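Local structure of dihydropteroate synthase (Burkholderia cenocepacia, 2Y5S) at residues B[47-52]-B[91-96]; B[112-117]-B[134-139]. The protein probably catalyses the condensation of 4-aminobenzoate with 6-hydroxymethyl-7,8-dihydropterin diphosphate to give 7,8-dihydropteroate, a step of folate biosynthesis. One frame throughout, in Å; residues are numbered along the deposited sequence. Where two conformers were deposited one is given.

Interaction 1: residues B[47-52]-B[91-96]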
loop_
_atom_site.group_PDB
_atom_site.type_symbol
_atom_site.label_atom_id
_atom_site.label_comp_id
_atom_site.label_asym_id
_atom_site.label_seq_id
_atom_site.Cartn_x
_atom_site.Cartn_y
_atom_site.Cartn_z
ATOM N N ASP B 47 14.992 -25.409 9.602
ATOM C CA ASP B 47 15.084 -24.111 8.964
ATOM C C ASP B 47 13.677 -23.591 8.639
ATOM O O ASP B 47 13.364 -22.428 8.885
ATOM C CB ASP B 47 15.929 -24.233 7.688
ATOM C CG ASP B 47 16.828 -23.043 7.469
ATOM O OD1 ASP B 47 16.282 -21.951 7.200
ATOM O OD2 ASP B 47 18.070 -23.207 7.567
ATOM N N ALA B 48 12.828 -24.477 8.122
ATOM C CA ALA B 48 11.428 -24.139 7.808
ATOM C C ALA B 48 10.566 -23.916 9.063
ATOM O O ALA B 48 9.670 -23.074 9.051
ATOM C CB ALA B 48 10.801 -25.225 6.916
ATOM N N LEU B 49 10.824 -24.673 10.132
ATOM C CA LEU B 49 10.065 -24.526 11.386
ATOM C C LEU B 49 10.337 -23.183 12.066
ATOM O O LEU B 49 9.420 -22.543 12.589
ATOM C CB LEU B 49 10.388 -25.663 12.354
ATOM C CG LEU B 49 9.978 -27.055 11.892
ATOM C CD1 LEU B 49 10.380 -28.096 12.918
ATOM C CD2 LEU B 49 8.469 -27.080 11.626
ATOM N N ARG B 50 11.606 -22.782 12.084
ATOM C CA ARG B 50 11.999 -21.458 12.583
ATOM C C ARG B 50 11.331 -20.361 11.770
ATOM O O ARG B 50 10.926 -19.335 12.310
ATOM C CB ARG B 50 13.516 -21.270 12.505
ATOM C CG ARG B 50 14.295 -22.009 13.567
ATOM C CD ARG B 50 15.780 -21.719 13.441
ATOM N NE ARG B 50 16.031 -20.332 13.051
ATOM C CZ ARG B 50 16.361 -19.945 11.821
ATOM N NH1 ARG B 50 16.493 -20.840 10.851
ATOM N NH2 ARG B 50 16.564 -18.660 11.561
ATOM N N ARG B 51 11.235 -20.588 10.461
ATOM C CA ARG B 51 10.585 -19.645 9.540
ATOM C C ARG B 51 9.113 -19.488 9.915
ATOM O O ARG B 51 8.600 -18.377 9.985
ATOM C CB ARG B 51 10.701 -20.143 8.096
ATOM C CG ARG B 51 11.250 -19.140 7.095
ATOM C CD ARG B 51 10.305 -17.985 6.806
ATOM N NE ARG B 51 10.638 -16.771 7.563
ATOM C CZ ARG B 51 10.116 -15.563 7.324
ATOM N NH1 ARG B 51 9.240 -15.383 6.341
ATOM N NH2 ARG B 51 10.477 -14.521 8.065
ATOM N N ALA B 52 8.456 -20.619 10.176
ATOM C CA ALA B 52 7.039 -20.643 10.523
ATOM C C ALA B 52 6.762 -19.927 11.841
ATOM O O ALA B 52 5.823 -19.136 11.929
ATOM C CB ALA B 52 6.518 -22.102 10.574
ATOM N N GLU B 91 3.048 -32.228 10.547
ATOM C CA GLU B 91 3.045 -32.869 11.863
ATOM C C GLU B 91 3.638 -31.936 12.937
ATOM O O GLU B 91 3.049 -31.754 14.007
ATOM C CB GLU B 91 3.776 -34.226 11.799
ATOM C CG GLU B 91 3.091 -35.263 10.877
ATOM C CD GLU B 91 3.878 -36.573 10.701
ATOM O OE1 GLU B 91 5.086 -36.621 11.023
ATOM O OE2 GLU B 91 3.275 -37.568 10.232
ATOM N N ALA B 92 4.774 -31.317 12.633
ATOM C CA ALA B 92 5.444 -30.416 13.581
ATOM C C ALA B 92 4.692 -29.120 13.822
ATOM O O ALA B 92 4.775 -28.558 14.908
ATOM C CB ALA B 92 6.875 -30.108 13.119
ATOM N N LEU B 93 3.970 -28.630 12.812
ATOM C CA LEU B 93 3.275 -27.349 12.924
ATOM C C LEU B 93 1.832 -27.435 13.444
ATOM O O LEU B 93 1.300 -26.431 13.908
ATOM C CB LEU B 93 3.286 -26.611 11.582
ATOM C CG LEU B 93 4.646 -26.134 11.073
ATOM C CD1 LEU B 93 4.512 -25.574 9.651
ATOM C CD2 LEU B 93 5.252 -25.087 12.000
ATOM N N ARG B 94 1.206 -28.609 13.353
ATOM C CA ARG B 94 -0.159 -28.819 13.882
ATOM C C ARG B 94 -0.397 -28.307 15.294
ATOM O O ARG B 94 -1.422 -27.678 15.544
ATOM C CB ARG B 94 -0.561 -30.298 13.832
ATOM C CG ARG B 94 -1.503 -30.614 12.720
ATOM C CD ARG B 94 -1.898 -32.077 12.735
ATOM N NE ARG B 94 -2.895 -32.395 13.752
ATOM C CZ ARG B 94 -4.186 -32.068 13.689
ATOM N NH1 ARG B 94 -4.667 -31.376 12.657
ATOM N NH2 ARG B 94 -4.998 -32.432 14.680
ATOM N N PRO B 95 0.533 -28.594 16.233
ATOM C CA PRO B 95 0.325 -28.136 17.602
ATOM C C PRO B 95 0.190 -26.611 17.745
ATOM O O PRO B 95 -0.439 -26.158 18.694
ATOM C CB PRO B 95 1.566 -28.661 18.340
ATOM C CG PRO B 95 1.975 -29.854 17.582
ATOM C CD PRO B 95 1.683 -29.512 16.140
ATOM N N LEU B 96 0.726 -25.832 16.796
ATOM C CA LEU B 96 0.668 -24.373 16.884
ATOM C C LEU B 96 -0.742 -23.767 16.712
ATOM O O LEU B 96 -0.934 -22.581 16.958
ATOM C CB LEU B 96 1.644 -23.727 15.885
ATOM C CG LEU B 96 3.137 -24.020 16.092
ATOM C CD1 LEU B 96 3.973 -23.338 15.022
ATOM C CD2 LEU B 96 3.602 -23.611 17.489
#

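Interaction 2: residues B[112-117]-B[134-139]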
loop_
_atom_site.group_PDB
_atom_site.type_symbol
_atom_site.label_atom_id
_atom_site.label_comp_id
_atom_site.label_asym_id
_atom_site.label_seq_id
_atom_site.Cartn_x
_atom_site.Cartn_y
_atom_site.Cartn_z
ATOM N N ALA B 112 -2.199 -37.619 1.752
ATOM C CA ALA B 112 -1.255 -37.754 2.880
ATOM C C ALA B 112 -1.282 -36.545 3.814
ATOM O O ALA B 112 -1.197 -36.699 5.039
ATOM C CB ALA B 112 0.176 -37.992 2.381
ATOM N N ALA B 113 -1.388 -35.356 3.233
ATOM C CA ALA B 113 -1.390 -34.105 4.004
ATOM C C ALA B 113 -2.690 -33.938 4.800
ATOM O O ALA B 113 -2.671 -33.524 5.963
ATOM C CB ALA B 113 -1.137 -32.905 3.090
ATOM N N LEU B 114 -3.813 -34.291 4.198
ATOM C CA LEU B 114 -5.075 -34.288 4.944
ATOM C C LEU B 114 -5.057 -35.319 6.080
ATOM O O LEU B 114 -5.518 -35.031 7.191
ATOM C CB LEU B 114 -6.261 -34.514 4.005
ATOM C CG LEU B 114 -6.595 -33.328 3.090
ATOM C CD1 LEU B 114 -7.718 -33.699 2.133
ATOM C CD2 LEU B 114 -6.961 -32.086 3.905
ATOM N N ALA B 115 -4.522 -36.509 5.810
ATOM C CA ALA B 115 -4.390 -37.554 6.842
ATOM C C ALA B 115 -3.481 -37.101 7.972
ATOM O O ALA B 115 -3.704 -37.443 9.114
ATOM C CB ALA B 115 -3.881 -38.891 6.231
ATOM N N ALA B 116 -2.464 -36.315 7.645
ATOM C CA ALA B 116 -1.571 -35.746 8.637
ATOM C C ALA B 116 -2.201 -34.566 9.377
ATOM O O ALA B 116 -1.630 -34.079 10.336
ATOM C CB ALA B 116 -0.269 -35.314 7.974
ATOM N N GLY B 117 -3.347 -34.071 8.899
ATOM C CA GLY B 117 -4.122 -33.060 9.622
ATOM C C GLY B 117 -3.989 -31.644 9.095
ATOM O O GLY B 117 -4.187 -30.687 9.847
ATOM N N ASP B 134 -11.508 -36.645 -5.539
ATOM C CA ASP B 134 -11.667 -37.789 -4.651
ATOM C C ASP B 134 -10.823 -37.676 -3.374
ATOM O O ASP B 134 -11.253 -38.079 -2.292
ATOM C CB ASP B 134 -11.306 -39.099 -5.385
ATOM C CG ASP B 134 -12.518 -39.812 -5.940
ATOM O OD1 ASP B 134 -13.498 -39.136 -6.331
ATOM O OD2 ASP B 134 -12.499 -41.063 -5.965
ATOM N N ALA B 135 -9.612 -37.161 -3.532
ATOM C CA ALA B 135 -8.700 -36.903 -2.434
ATOM C C ALA B 135 -9.257 -35.928 -1.386
ATOM O O ALA B 135 -8.989 -36.088 -0.200
ATOM C CB ALA B 135 -7.402 -36.368 -2.977
ATOM N N VAL B 136 -10.030 -34.934 -1.820
ATOM C CA VAL B 136 -10.457 -33.836 -0.919
ATOM C C VAL B 136 -11.951 -33.821 -0.562
ATOM O O VAL B 136 -12.369 -33.039 0.287
ATOM C CB VAL B 136 -10.119 -32.449 -1.506
ATOM C CG1 VAL B 136 -8.634 -32.333 -1.837
ATOM C CG2 VAL B 136 -10.980 -32.136 -2.714
ATOM N N ARG B 137 -12.754 -34.670 -1.196
ATOM C CA ARG B 137 -14.205 -34.553 -1.060
ATOM C C ARG B 137 -14.666 -34.778 0.385
ATOM O O ARG B 137 -15.571 -34.104 0.843
ATOM C CB ARG B 137 -14.933 -35.485 -2.028
ATOM C CG ARG B 137 -14.611 -36.970 -1.867
ATOM C CD ARG B 137 -15.231 -37.796 -2.980
ATOM N NE ARG B 137 -16.687 -37.714 -2.929
ATOM C CZ ARG B 137 -17.484 -38.547 -2.252
ATOM N NH1 ARG B 137 -16.986 -39.576 -1.561
ATOM N NH2 ARG B 137 -18.805 -38.355 -2.273
ATOM N N ASP B 138 -14.014 -35.689 1.106
ATOM C CA ASP B 138 -14.378 -35.970 2.497
ATOM C C ASP B 138 -13.784 -34.943 3.467
ATOM O O ASP B 138 -12.705 -34.395 3.239
ATOM C CB ASP B 138 -13.918 -37.375 2.904
ATOM C CG ASP B 138 -14.764 -38.478 2.286
ATOM O OD1 ASP B 138 -15.791 -38.196 1.621
ATOM O OD2 ASP B 138 -14.416 -39.657 2.496
ATOM N N GLY B 139 -14.506 -34.684 4.545
ATOM C CA GLY B 139 -13.965 -33.943 5.662
ATOM C C GLY B 139 -14.289 -32.474 5.542
ATOM O O GLY B 139 -15.227 -32.088 4.838
#

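Interaction 1: residues B[47-52]-B[91-96]
Leu49 and Leu93 meet methyl to methyl between two neighbouring outer helices of a TIM barrel, 45-58 and 79-93, which follow the adjacent parallel strands 24-30 and 62-66. The two side chains cross obliquely, and CD2 is the branch by which each leucine meets the other, with 3.8 Å separating Leu49 CD2 from Leu93 CD2. In both residues the first torsion sets CG opposite the carbonyl carbon (chi1 -64° in Leu49, -67° in Leu93). This torsion helps each leucine send its tip across to the other helix, although neither CB starts out aimed there.

Two alanines fill in around the pair, one from each helix. Ala92 turns its methyl toward the fork of Leu49: Ala92 CB stands 3.7 Å from Leu49 CD2 and 4.0 Å from Leu49 CD1, so both branches rest on it. Ala52, one turn along from Leu49, does the corresponding job for Leu93. No hydrogen bond links the two segments; the contact is aliphatic throughout.

Toward the barrel wall the seam closes onto the strands. Ala52 and Leu93 both touch Leu29 of strand 24-30, while Leu63 and Ile65 of strand 62-66 pack on Ala52 and Leu93 respectively. Leu89, about one turn before Ala92 and Leu93 on helix 79-93, extends the same interface to Ala48 and Leu49.

The tightest approach lies at this inner, buried end, where Ala52 CB sits 3.5 Å from Leu93 CD2 and 4.1 Å from Leu93 CD1.

Interaction 2: residues B[112-117]-B[134-139]
Leu114 reaches over to the backbone of Ala135 and Val136, joining the C-terminal ends of two successive outer helices of the TIM barrel, 107-115 and 132-136. The contact is small, and from the 112-117 side all of it is this one leucine. Across the contact the interaction is van der Waals throughout. A chi1 of -72° swings CG away from the residue's own carbonyl, and Leu114 extends toward the other helix end and presents its CD1 methyl. That methyl lies 3.6 Å from Ala135 O and 4.1 Å from Val136 CA, so it rests mainly on main chain. Its meeting with a side chain is looser, 4.3 Å from Leu114 CD1 to Val136 CG1. Ser141 also touches Leu114, while Met110, one turn back on helix 107-115, packs against both Ala135 and Val136 and continues the interface.

Hydrogen bonds appear within the segments and to outside partners. Helix 107-115 finishes in a Schellman motif, in which Gly117 takes a positive phi of 103° and Gly117 N bonds back to Leu114 O at 2.9 Å. The residue that makes the contact therefore also supplies a carbonyl to the helix cap. On the other segment, Arg189 takes up the carbonyls of Val136 and Arg137 through its two terminal nitrogens, holding the chain as it leaves helix 132-136. Arg137 gives its NE to the carbonyl of Ala183.

Charge plays a minor part, and it stays inside 134-139: Arg137 NH1 is 3.7 Å from Asp138 OD1, a long pair in which Asp138 OD1 sits well off the plane of the guanidinium group, so the attraction is one of charge and not a hydrogen bond.

How the interactions relate
The two interactions follow one another along the chain and around the outside of one barrel: interaction 1 joins the helices after strands 24-30 and 62-66, interaction 2 those after strands 100-103 and 120-123. Their centres are 20 Å apart, yet they touch directly. Arg94 of segment 91-96 probably hydrogen-bonds through NH1 to Gly117 O at 2.9 Å, and its CD packs against Ala116 O. Helices 79-93 and 107-115 also meet where Ala112 and Ala116 touch Leu83, Ile87 and Val90. Bound 7,8-dihydropteroate lies about 13 Å from the Val136 side chain, too far for that side chain to touch it.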